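Long-range contacts in D-alanine--D-alanine ligase (Acinetobacter baumannii ACICU, PDB 5D8D), which joins two D-alanine molecules into D-alanyl-D-alanine at the expense of ATP, a step of bacterial peptidoglycan synthesis: residues K100-K104 with V173-K177; D111-A115 with N263-L267; L135-I139 with M150-A156. One frame throughout, in Å; residues are numbered along the deposited sequence.

Contact 1. Residues K100-K104 with V173-K177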
ATOM      1  N   LYS A 100      -3.884  -8.937  -4.323  1.00 53.40           N
ATOM      2  CA  LYS A 100      -3.541 -10.336  -4.079  1.00 55.01           C
ATOM      3  C   LYS A 100      -2.070 -10.629  -4.322  1.00 55.70           C
ATOM      4  O   LYS A 100      -1.426 -11.316  -3.493  1.00 53.51           O
ATOM      5  CB  LYS A 100      -4.406 -11.281  -4.916  1.00 55.93           C
ATOM      6  CG  LYS A 100      -5.837 -11.354  -4.443  1.00 56.36           C
ATOM      7  CD  LYS A 100      -6.660 -12.252  -5.346  1.00 61.46           C
ATOM      8  CE  LYS A 100      -8.152 -12.106  -5.083  1.00 61.75           C
ATOM      9  NZ  LYS A 100      -8.710 -10.863  -5.680  1.00 64.29           N
ATOM     10  N   VAL A 101      -1.501 -10.079  -5.401  1.00 53.93           N
ATOM     11  CA  VAL A 101      -0.096 -10.402  -5.667  1.00 48.66           C
ATOM     12  C   VAL A 101       0.799  -9.722  -4.663  1.00 49.63           C
ATOM     13  O   VAL A 101       1.740 -10.383  -4.168  1.00 55.02           O
ATOM     14  CB  VAL A 101       0.412 -10.242  -7.128  1.00 51.25           C
ATOM     15  CG1 VAL A 101      -0.717 -10.086  -8.142  1.00 49.10           C
ATOM     16  CG2 VAL A 101       1.509  -9.188  -7.270  1.00 51.44           C
ATOM     17  N   LYS A 102       0.515  -8.450  -4.318  1.00 45.51           N
ATOM     18  CA  LYS A 102       1.387  -7.745  -3.361  1.00 44.58           C
ATOM     19  C   LYS A 102       1.305  -8.336  -1.984  1.00 44.08           C
ATOM     20  O   LYS A 102       2.307  -8.405  -1.287  1.00 50.20           O
ATOM     21  CB  LYS A 102       1.147  -6.228  -3.337  1.00 49.23           C
ATOM     22  CG  LYS A 102       1.607  -5.556  -4.621  1.00 48.57           C
ATOM     23  CD  LYS A 102       1.630  -4.057  -4.497  1.00 52.02           C
ATOM     24  CE  LYS A 102       2.077  -3.409  -5.799  1.00 49.15           C
ATOM     25  NZ  LYS A 102       1.017  -3.417  -6.824  1.00 47.47           N
ATOM     26  N   THR A 103       0.111  -8.788  -1.596  1.00 47.09           N
ATOM     27  CA  THR A 103      -0.068  -9.558  -0.361  1.00 43.96           C
ATOM     28  C   THR A 103       0.829 -10.826  -0.353  1.00 43.88           C
ATOM     29  O   THR A 103       1.489 -11.124   0.635  1.00 40.85           O
ATOM     30  CB  THR A 103      -1.547  -9.928  -0.172  1.00 40.81           C
ATOM     31  OG1 THR A 103      -2.325  -8.742   0.022  1.00 42.60           O
ATOM     32  CG2 THR A 103      -1.734 -10.789   1.056  1.00 45.57           C
ATOM     33  N   LYS A 104       0.825 -11.572  -1.447  1.00 45.40           N
ATOM     34  CA  LYS A 104       1.613 -12.817  -1.519  1.00 51.02           C
ATOM     35  C   LYS A 104       3.125 -12.562  -1.536  1.00 50.20           C
ATOM     36  O   LYS A 104       3.880 -13.307  -0.925  1.00 44.54           O
ATOM     37  CB  LYS A 104       1.229 -13.649  -2.731  1.00 49.19           C
ATOM     38  CG  LYS A 104      -0.114 -14.326  -2.629  1.00 52.69           C
ATOM     39  CD  LYS A 104      -0.628 -14.622  -4.037  1.00 58.27           C
ATOM     40  CE  LYS A 104      -1.295 -15.967  -4.202  1.00 61.21           C
ATOM     41  NZ  LYS A 104      -0.325 -17.108  -4.188  1.00 61.86           N
ATOM     42  N   VAL A 173      -4.143  -9.248 -13.904  1.00 83.91           N
ATOM     43  CA  VAL A 173      -4.749 -10.562 -13.572  1.00 77.12           C
ATOM     44  C   VAL A 173      -3.594 -11.520 -13.195  1.00 77.35           C
ATOM     45  O   VAL A 173      -2.483 -11.405 -13.751  1.00 70.56           O
ATOM     46  CB  VAL A 173      -5.580 -11.086 -14.782  1.00 74.04           C
ATOM     47  CG1 VAL A 173      -6.025 -12.524 -14.604  1.00 75.00           C
ATOM     48  CG2 VAL A 173      -6.798 -10.198 -15.038  1.00 72.24           C
ATOM     49  N   MET A 174      -3.828 -12.419 -12.225  1.00 80.89           N
ATOM     50  CA  MET A 174      -2.824 -13.462 -11.845  1.00 78.67           C
ATOM     51  C   MET A 174      -3.336 -14.876 -12.074  1.00 75.18           C
ATOM     52  O   MET A 174      -4.474 -15.189 -11.734  1.00 75.32           O
ATOM     53  CB  MET A 174      -2.325 -13.347 -10.393  1.00 72.22           C
ATOM     54  CG  MET A 174      -3.374 -13.326  -9.285  1.00 77.45           C
ATOM     55  SD  MET A 174      -2.886 -14.104  -7.707  1.00 79.86           S
ATOM     56  CE  MET A 174      -1.130 -13.761  -7.584  1.00 78.36           C
ATOM     57  N   ALA A 175      -2.491 -15.709 -12.679  1.00 75.88           N
ATOM     58  CA  ALA A 175      -2.713 -17.150 -12.713  1.00 75.86           C
ATOM     59  C   ALA A 175      -1.962 -17.747 -11.524  1.00 71.87           C
ATOM     60  O   ALA A 175      -0.743 -17.639 -11.450  1.00 75.44           O
ATOM     61  CB  ALA A 175      -2.230 -17.751 -14.027  1.00 75.40           C
ATOM     62  N   GLU A 176      -2.696 -18.364 -10.599  1.00 70.14           N
ATOM     63  CA  GLU A 176      -2.128 -19.007  -9.416  1.00 71.10           C
ATOM     64  C   GLU A 176      -2.240 -20.541  -9.580  1.00 75.36           C
ATOM     65  O   GLU A 176      -3.273 -21.044 -10.074  1.00 67.68           O
ATOM     66  CB  GLU A 176      -2.911 -18.519  -8.193  1.00 70.92           C
ATOM     67  CG  GLU A 176      -2.386 -18.930  -6.816  1.00 71.95           C
ATOM     68  CD  GLU A 176      -3.313 -18.499  -5.662  1.00 74.25           C
ATOM     69  OE1 GLU A 176      -2.798 -18.182  -4.572  1.00 64.08           O
ATOM     70  OE2 GLU A 176      -4.563 -18.477  -5.833  1.00 74.71           O
ATOM     71  N   LYS A 177      -1.188 -21.271  -9.173  1.00 74.14           N
ATOM     72  CA  LYS A 177      -1.192 -22.757  -9.130  1.00 73.76           C
ATOM     73  C   LYS A 177      -2.362 -23.312  -8.316  1.00 73.78           C
ATOM     74  O   LYS A 177      -2.487 -22.962  -7.153  1.00 72.42           O
ATOM     75  CB  LYS A 177       0.113 -23.255  -8.500  1.00 75.79           C
ATOM     76  CG  LYS A 177       0.184 -24.745  -8.206  1.00 78.81           C
ATOM     77  CD  LYS A 177       1.622 -25.213  -7.976  1.00 85.95           C
ATOM     78  CE  LYS A 177       1.715 -26.498  -7.143  1.00 87.06           C
ATOM     79  NZ  LYS A 177       2.458 -27.561  -7.878  1.00 87.14           N
TER

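Contact 2. Residues D111-A115 with N263-L267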
ATOM      1  N   ASP A 111       8.702 -15.620   4.661  1.00 65.20           N
ATOM      2  CA  ASP A 111       8.887 -17.061   4.862  1.00 69.05           C
ATOM      3  C   ASP A 111       7.586 -17.801   5.227  1.00 63.95           C
ATOM      4  O   ASP A 111       7.589 -18.761   6.000  1.00 68.79           O
ATOM      5  CB  ASP A 111      10.032 -17.317   5.870  1.00 78.31           C
ATOM      6  CG  ASP A 111      11.112 -18.227   5.292  1.00 96.19           C
ATOM      7  OD1 ASP A 111      10.763 -19.366   4.881  1.00 91.04           O
ATOM      8  OD2 ASP A 111      12.293 -17.789   5.225  1.00 98.49           O
ATOM      9  N   LEU A 112       6.487 -17.356   4.623  1.00 54.57           N
ATOM     10  CA  LEU A 112       5.137 -17.831   4.905  1.00 49.47           C
ATOM     11  C   LEU A 112       4.677 -18.497   3.608  1.00 50.36           C
ATOM     12  O   LEU A 112       4.907 -17.957   2.513  1.00 57.49           O
ATOM     13  CB  LEU A 112       4.215 -16.654   5.295  1.00 48.58           C
ATOM     14  CG  LEU A 112       3.930 -16.323   6.769  1.00 50.93           C
ATOM     15  CD1 LEU A 112       5.024 -16.732   7.743  1.00 59.22           C
ATOM     16  CD2 LEU A 112       3.637 -14.857   6.956  1.00 50.96           C
ATOM     17  N   PRO A 113       4.024 -19.658   3.709  1.00 49.32           N
ATOM     18  CA  PRO A 113       3.668 -20.392   2.493  1.00 50.06           C
ATOM     19  C   PRO A 113       2.463 -19.830   1.738  1.00 47.40           C
ATOM     20  O   PRO A 113       1.459 -19.481   2.342  1.00 49.51           O
ATOM     21  CB  PRO A 113       3.339 -21.777   3.026  1.00 48.20           C
ATOM     22  CG  PRO A 113       2.746 -21.501   4.378  1.00 50.10           C
ATOM     23  CD  PRO A 113       3.464 -20.290   4.916  1.00 48.51           C
ATOM     24  N   THR A 114       2.576 -19.800   0.423  1.00 47.07           N
ATOM     25  CA  THR A 114       1.531 -19.321  -0.438  1.00 48.71           C
ATOM     26  C   THR A 114       1.790 -19.927  -1.812  1.00 47.97           C
ATOM     27  O   THR A 114       2.920 -20.288  -2.116  1.00 46.67           O
ATOM     28  CB  THR A 114       1.522 -17.778  -0.472  1.00 54.18           C
ATOM     29  OG1 THR A 114       0.405 -17.325  -1.226  1.00 64.14           O
ATOM     30  CG2 THR A 114       2.778 -17.208  -1.093  1.00 55.16           C
ATOM     31  N   ALA A 115       0.756 -20.090  -2.631  1.00 49.67           N
ATOM     32  CA  ALA A 115       0.927 -20.824  -3.881  1.00 51.05           C
ATOM     33  C   ALA A 115       1.715 -20.018  -4.919  1.00 57.95           C
ATOM     34  O   ALA A 115       1.504 -18.804  -5.056  1.00 56.79           O
ATOM     35  CB  ALA A 115      -0.419 -21.255  -4.452  1.00 50.49           C
ATOM     36  N   ASN A 263      -0.815 -29.695   4.327  1.00 56.51           N
ATOM     37  CA  ASN A 263      -0.154 -28.397   4.390  1.00 59.94           C
ATOM     38  C   ASN A 263      -1.119 -27.225   4.215  1.00 55.77           C
ATOM     39  O   ASN A 263      -2.081 -27.287   3.428  1.00 50.83           O
ATOM     40  CB  ASN A 263       0.890 -28.265   3.290  1.00 63.55           C
ATOM     41  CG  ASN A 263       1.943 -29.325   3.367  1.00 62.23           C
ATOM     42  OD1 ASN A 263       2.562 -29.496   4.413  1.00 50.35           O
ATOM     43  ND2 ASN A 263       2.159 -30.044   2.257  1.00 63.74           N
ATOM     44  N   PHE A 264      -0.816 -26.134   4.904  1.00 52.27           N
ATOM     45  CA  PHE A 264      -1.600 -24.947   4.747  1.00 50.56           C
ATOM     46  C   PHE A 264      -0.991 -24.050   3.680  1.00 51.25           C
ATOM     47  O   PHE A 264       0.212 -23.962   3.546  1.00 49.81           O
ATOM     48  CB  PHE A 264      -1.737 -24.267   6.081  1.00 48.30           C
ATOM     49  CG  PHE A 264      -2.343 -25.147   7.133  1.00 48.79           C
ATOM     50  CD1 PHE A 264      -3.572 -25.782   6.910  1.00 51.03           C
ATOM     51  CD2 PHE A 264      -1.708 -25.328   8.347  1.00 48.14           C
ATOM     52  CE1 PHE A 264      -4.132 -26.596   7.879  1.00 51.77           C
ATOM     53  CE2 PHE A 264      -2.262 -26.148   9.320  1.00 52.83           C
ATOM     54  CZ  PHE A 264      -3.474 -26.785   9.086  1.00 52.01           C
ATOM     55  N   TRP A 265      -1.855 -23.390   2.921  1.00 52.46           N
ATOM     56  CA  TRP A 265      -1.457 -22.420   1.934  1.00 49.93           C
ATOM     57  C   TRP A 265      -2.311 -21.142   2.075  1.00 52.47           C
ATOM     58  O   TRP A 265      -3.521 -21.201   1.928  1.00 52.14           O
ATOM     59  CB  TRP A 265      -1.642 -23.026   0.570  1.00 51.52           C
ATOM     60  CG  TRP A 265      -0.752 -24.208   0.336  1.00 60.34           C
ATOM     61  CD1 TRP A 265      -1.105 -25.499   0.428  1.00 58.30           C
ATOM     62  CD2 TRP A 265       0.640 -24.196  -0.041  1.00 65.40           C
ATOM     63  NE1 TRP A 265      -0.044 -26.306   0.127  1.00 65.11           N
ATOM     64  CE2 TRP A 265       1.046 -25.535  -0.158  1.00 66.02           C
ATOM     65  CE3 TRP A 265       1.577 -23.186  -0.296  1.00 67.15           C
ATOM     66  CZ2 TRP A 265       2.356 -25.902  -0.503  1.00 70.65           C
ATOM     67  CZ3 TRP A 265       2.885 -23.547  -0.652  1.00 67.80           C
ATOM     68  CH2 TRP A 265       3.260 -24.895  -0.744  1.00 71.62           C
ATOM     69  N   LEU A 266      -1.665 -20.001   2.340  1.00 49.94           N
ATOM     70  CA  LEU A 266      -2.342 -18.723   2.481  1.00 44.93           C
ATOM     71  C   LEU A 266      -2.858 -18.169   1.155  1.00 45.30           C
ATOM     72  O   LEU A 266      -2.129 -18.143   0.164  1.00 47.08           O
ATOM     73  CB  LEU A 266      -1.416 -17.710   3.092  1.00 44.82           C
ATOM     74  CG  LEU A 266      -0.948 -18.000   4.507  1.00 45.83           C
ATOM     75  CD1 LEU A 266       0.288 -17.157   4.748  1.00 50.56           C
ATOM     76  CD2 LEU A 266      -1.988 -17.659   5.540  1.00 41.46           C
ATOM     77  N   LEU A 267      -4.113 -17.699   1.163  1.00 46.05           N
ATOM     78  CA  LEU A 267      -4.807 -17.272  -0.053  1.00 46.08           C
ATOM     79  C   LEU A 267      -4.906 -15.745  -0.182  1.00 45.98           C
ATOM     80  O   LEU A 267      -4.481 -15.179  -1.193  1.00 46.81           O
ATOM     81  CB  LEU A 267      -6.186 -17.922  -0.137  1.00 45.72           C
ATOM     82  CG  LEU A 267      -6.415 -19.127  -1.066  1.00 47.97           C
ATOM     83  CD1 LEU A 267      -5.193 -19.971  -1.344  1.00 49.14           C
ATOM     84  CD2 LEU A 267      -7.559 -19.991  -0.542  1.00 46.58           C
TER

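Contact 3. Residues L135-I139 with M150-A156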
ATOM      1  N   LEU A 135      -0.641 -27.593 -14.699  1.00 91.68           N
ATOM      2  CA  LEU A 135      -2.103 -27.576 -14.706  1.00 96.32           C
ATOM      3  C   LEU A 135      -2.608 -28.427 -13.535  1.00 93.99           C
ATOM      4  O   LEU A 135      -1.960 -29.403 -13.153  1.00100.94           O
ATOM      5  CB  LEU A 135      -2.701 -28.061 -16.043  1.00104.73           C
ATOM      6  CG  LEU A 135      -2.725 -27.032 -17.201  1.00106.84           C
ATOM      7  CD1 LEU A 135      -1.543 -27.222 -18.120  1.00102.09           C
ATOM      8  CD2 LEU A 135      -3.980 -27.100 -18.043  1.00102.14           C
ATOM      9  N   PRO A 136      -3.733 -28.051 -12.936  1.00 92.05           N
ATOM     10  CA  PRO A 136      -4.512 -26.858 -13.297  1.00 93.98           C
ATOM     11  C   PRO A 136      -4.121 -25.587 -12.499  1.00 89.26           C
ATOM     12  O   PRO A 136      -3.364 -25.668 -11.525  1.00 83.58           O
ATOM     13  CB  PRO A 136      -5.959 -27.289 -12.998  1.00 98.94           C
ATOM     14  CG  PRO A 136      -5.881 -28.675 -12.422  1.00102.26           C
ATOM     15  CD  PRO A 136      -4.470 -28.900 -11.993  1.00 96.04           C
ATOM     16  N   VAL A 137      -4.620 -24.430 -12.945  1.00 88.50           N
ATOM     17  CA  VAL A 137      -4.429 -23.137 -12.250  1.00 90.31           C
ATOM     18  C   VAL A 137      -5.777 -22.433 -12.068  1.00 89.52           C
ATOM     19  O   VAL A 137      -6.789 -22.835 -12.643  1.00 88.49           O
ATOM     20  CB  VAL A 137      -3.438 -22.173 -12.983  1.00 87.23           C
ATOM     21  CG1 VAL A 137      -2.111 -22.863 -13.266  1.00 83.03           C
ATOM     22  CG2 VAL A 137      -4.047 -21.605 -14.262  1.00 87.92           C
ATOM     23  N   ILE A 138      -5.763 -21.375 -11.267  1.00 87.76           N
ATOM     24  CA  ILE A 138      -6.929 -20.521 -11.061  1.00 82.58           C
ATOM     25  C   ILE A 138      -6.510 -19.133 -11.533  1.00 77.02           C
ATOM     26  O   ILE A 138      -5.429 -18.654 -11.169  1.00 67.53           O
ATOM     27  CB  ILE A 138      -7.431 -20.528  -9.587  1.00 90.42           C
ATOM     28  CG1 ILE A 138      -8.537 -19.488  -9.379  1.00 97.90           C
ATOM     29  CG2 ILE A 138      -6.313 -20.276  -8.577  1.00 92.31           C
ATOM     30  CD1 ILE A 138      -9.316 -19.660  -8.091  1.00100.48           C
ATOM     31  N   ILE A 139      -7.357 -18.529 -12.371  1.00 72.71           N
ATOM     32  CA  ILE A 139      -7.166 -17.166 -12.908  1.00 76.45           C
ATOM     33  C   ILE A 139      -8.044 -16.226 -12.091  1.00 78.42           C
ATOM     34  O   ILE A 139      -9.263 -16.419 -12.043  1.00 80.79           O
ATOM     35  CB  ILE A 139      -7.585 -17.061 -14.413  1.00 73.44           C
ATOM     36  CG1 ILE A 139      -6.826 -18.082 -15.295  1.00 67.94           C
ATOM     37  CG2 ILE A 139      -7.410 -15.636 -14.941  1.00 73.89           C
ATOM     38  CD1 ILE A 139      -5.322 -17.898 -15.339  1.00 64.50           C
ATOM     39  N   MET A 150     -13.188 -15.205 -10.894  1.00 95.05           N
ATOM     40  CA  MET A 150     -12.357 -16.409 -10.782  1.00 92.54           C
ATOM     41  C   MET A 150     -12.862 -17.468 -11.761  1.00 95.03           C
ATOM     42  O   MET A 150     -14.077 -17.620 -11.968  1.00 87.54           O
ATOM     43  CB  MET A 150     -12.346 -16.963  -9.339  1.00 91.11           C
ATOM     44  CG  MET A 150     -11.542 -16.124  -8.341  1.00 94.61           C
ATOM     45  SD  MET A 150     -12.161 -16.104  -6.639  1.00100.35           S
ATOM     46  CE  MET A 150     -11.159 -17.334  -5.802  1.00 99.54           C
ATOM     47  N   SER A 151     -11.922 -18.170 -12.387  1.00 95.98           N
ATOM     48  CA  SER A 151     -12.237 -19.304 -13.261  1.00100.62           C
ATOM     49  C   SER A 151     -11.163 -20.377 -13.039  1.00102.80           C
ATOM     50  O   SER A 151      -9.997 -20.054 -12.784  1.00 98.98           O
ATOM     51  CB  SER A 151     -12.294 -18.888 -14.746  1.00 98.89           C
ATOM     52  OG  SER A 151     -12.372 -17.476 -14.939  1.00102.47           O
ATOM     53  N   LYS A 152     -11.560 -21.646 -13.115  1.00103.50           N
ATOM     54  CA  LYS A 152     -10.607 -22.753 -13.029  1.00103.31           C
ATOM     55  C   LYS A 152     -10.160 -23.197 -14.440  1.00 98.04           C
ATOM     56  O   LYS A 152     -10.989 -23.551 -15.287  1.00101.99           O
ATOM     57  CB  LYS A 152     -11.196 -23.926 -12.235  1.00104.12           C
ATOM     58  CG  LYS A 152     -10.128 -24.810 -11.598  1.00104.52           C
ATOM     59  CD  LYS A 152     -10.624 -26.214 -11.304  1.00105.07           C
ATOM     60  CE  LYS A 152      -9.459 -27.121 -10.950  1.00108.38           C
ATOM     61  NZ  LYS A 152      -9.916 -28.370 -10.290  1.00109.49           N
ATOM     62  N   VAL A 153      -8.844 -23.165 -14.672  1.00 88.37           N
ATOM     63  CA  VAL A 153      -8.238 -23.537 -15.950  1.00 90.41           C
ATOM     64  C   VAL A 153      -7.600 -24.924 -15.831  1.00 93.32           C
ATOM     65  O   VAL A 153      -6.636 -25.076 -15.073  1.00 92.10           O
ATOM     66  CB  VAL A 153      -7.165 -22.498 -16.369  1.00 90.70           C
ATOM     67  CG1 VAL A 153      -6.350 -22.975 -17.578  1.00 85.81           C
ATOM     68  CG2 VAL A 153      -7.818 -21.148 -16.657  1.00 92.96           C
ATOM     69  N   GLU A 154      -8.122 -25.906 -16.589  1.00 96.18           N
ATOM     70  CA  GLU A 154      -7.521 -27.267 -16.683  1.00 98.01           C
ATOM     71  C   GLU A 154      -7.033 -27.694 -18.089  1.00 96.03           C
ATOM     72  O   GLU A 154      -6.510 -28.799 -18.245  1.00 96.72           O
ATOM     73  CB  GLU A 154      -8.398 -28.352 -16.009  1.00 94.10           C
ATOM     74  CG  GLU A 154      -9.917 -28.172 -16.064  1.00 96.20           C
ATOM     75  CD  GLU A 154     -10.624 -28.719 -14.823  1.00101.55           C
ATOM     76  OE1 GLU A 154     -11.797 -28.344 -14.600  1.00 94.37           O
ATOM     77  OE2 GLU A 154     -10.009 -29.500 -14.056  1.00 99.26           O
ATOM     78  N   LYS A 155      -7.117 -26.801 -19.074  1.00 99.49           N
ATOM     79  CA  LYS A 155      -6.491 -27.022 -20.379  1.00107.77           C
ATOM     80  C   LYS A 155      -5.864 -25.711 -20.905  1.00112.32           C
ATOM     81  O   LYS A 155      -5.999 -24.660 -20.275  1.00111.73           O
ATOM     82  CB  LYS A 155      -7.547 -27.574 -21.347  1.00107.66           C
ATOM     83  CG  LYS A 155      -7.024 -28.512 -22.437  1.00116.26           C
ATOM     84  CD  LYS A 155      -6.256 -29.717 -21.880  1.00113.93           C
ATOM     85  CE  LYS A 155      -6.492 -30.997 -22.683  1.00106.30           C
ATOM     86  NZ  LYS A 155      -6.310 -30.807 -24.149  1.00103.86           N
ATOM     87  N   ALA A 156      -5.142 -25.780 -22.029  1.00112.56           N
ATOM     88  CA  ALA A 156      -4.842 -24.579 -22.833  1.00108.17           C
ATOM     89  C   ALA A 156      -6.167 -23.927 -23.299  1.00106.61           C
ATOM     90  O   ALA A 156      -6.303 -22.696 -23.295  1.00 89.91           O
ATOM     91  CB  ALA A 156      -3.955 -24.931 -24.027  1.00104.10           C
TER

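Contact 1. Residues K100-K104 with V173-K177
Met174 meets Val101 and Lys104 where helix 100-108 packs on strand 173-177, one of the strands of the antiparallel ATP-grasp sheet that is predicted to border the ATP site. Over the short segments the two axes pass 10.1 Å apart, so side chains alone bridge the gap, with Met174 as the main link. Its CG starts between the backbone N and the carbonyl carbon (chi1 54°), and the chain then bends at chi2 and chi3, turning the methyl group toward the helix. There Met174 CE lies 3.7 Å from Val101 CG1, the two side chains running antiparallel alongside one another, and equally 3.7 Å from Lys104 CD, the aliphatic part of a lysine running across it.

Charged groups lie beyond this apolar patch. With CG anti to the backbone N (chi1 -173°), the extended chain of Glu176 carries its carboxylate out toward the helix. OE1 forms a salt bridge with Lys104 NZ in the model, but this oxygen also sits too close to the lysine chain, so its exact place is doubtful. Glu176 OE2 is salt-bridged to Lys140 NZ, and Lys104 NZ is hydrogen-bonded to Thr114 OG1. Lys100 turns its end elsewhere: NZ bonds to Pro141 O, and the side chain touches Glu268, a predicted magnesium ligand. A helix face of mixed apolar and charged side chains is thus laid on the antiparallel sheet of an ATP-grasp domain, at a strand within the predicted ATP-binding region.

Contact 2. Residues D111-A115 with N263-L267
Leu266 and Pro113 show how a loop can be held to a strand by backbone and side chain together. Leu266 N donates to Pro113 O (3.2 Å, 162° at the hydrogen). The side chain of Leu266 then follows the same oxygen: CB is 3.5 Å from Pro113 O, CG keeps nearly that separation, and CD1 still touches it while also meeting Leu112 CB, 4.0 Å away. A chi1 of -64°, with CG beside the backbone N, lays the branch against this carbonyl oxygen.

The next residue returns the bond. Thr114 OG1, set anti to its own backbone N, donates to Leu266 O at 3.0 Å, so that Leu266 is held through both its amide N and its carbonyl O.

Trp265 brings the benzene part of its indole to the loop backbone. Thr114 CA lies in the ring plane at its edge, and Trp265 CE3 comes within 3.6 Å of Thr114 N. Pro113 CB meets the same CE3 atom at 4.0 Å, and Pro113 CG rests 3.6 Å from Phe264 O. The far end of the indole is fixed separately, through NE1 to Asp259.

The loop, which follows a helix closed by a Schellman motif with Asp111 at C-prime, thus runs beside strand 264-270, an outermost strand of the sheet it forms with strands 252-259, 181-189 and 192-198. Leu266 packs on Trp107 of helix 100-108, Ala242 of helix 229-245 and Ile254 of strand 252-259, while Leu238 of helix 229-245 meets both Pro113 and Phe264.

Contact 3. Residues L135-I139 with M150-A156
Val137 and Val153 face each other in an antiparallel hydrogen-bonded pair, with both bonds formed: Val137 N to Val153 O at 3.0 Å, and Val153 N to Val137 O at 2.9 Å. At the next hydrogen-bonded pair of the hairpin, Ile139 and Ser151 repeat the pattern, Ile139 N donating to Ser151 O at 3.1 Å and Ser151 N to Ile139 O at 3.2 Å. Between them Ile138 and Lys152 form the non-hydrogen-bonded pair. Weaker CA-H...O contacts fill in, notably from Met150 CA to Ile139 O (3.3 Å).

The two strands are the arms of a beta hairpin in the ATP-grasp domain, and strand 151-153 is outermost in the sheet. The hairpin falls within the predicted ATP-binding region; in relatives the glycine- and serine-rich turn joining such strands folds over the nucleotide phosphates, and it probably does so here.

Apolar contacts divide between the sheet faces. On one, Val137 CG2 lies 3.9 Å from Val153 CB, the two valines side by side and pointing the same way. Ile139 CG1, held beside its backbone N (chi1 -56°), presses on Val153 CG2 at 3.5 Å, tighter than usual for two carbons; Phe159 of helix 159-169 packs on both residues. On the other face Ile138 CD1 meets Met150 CE at 3.7 Å, and Lys152 lays its CE beside the ring of Pro136, which follows a cis peptide bond. Beyond the strand ends, Leu135 CD2 lies against the Glu154 carbonyl.

Polar side chains add little across the strands. The charged end of Lys152 has a cation-pi partner in Trp178 and a long salt bridge to Glu154.

How the contacts relate
Contact 1 is wholly buried, whereas contacts 2 and 3 are partly exposed, contact 3 most of all and farthest from the centre of the chain. Contacts 1 and 3 share a sheet: strands 173-177 and 137-141 are neighbours, probably hydrogen-bonded from Ile138 N to Glu176 O. Contact 2 uses the edge of the other ATP-grasp sheet, yet it touches contact 1 where Ala115 CB packs on Glu176 CG, 3.9 Å away. The chemistry follows the setting: regular backbone pairing within a hairpin in contact 3, isolated bonds plus ring and leucine packing between loop and strand in contact 2, and side chains alone between helix and sheet in contact 1. Contact 3 is nested in the chain loops closed by both others.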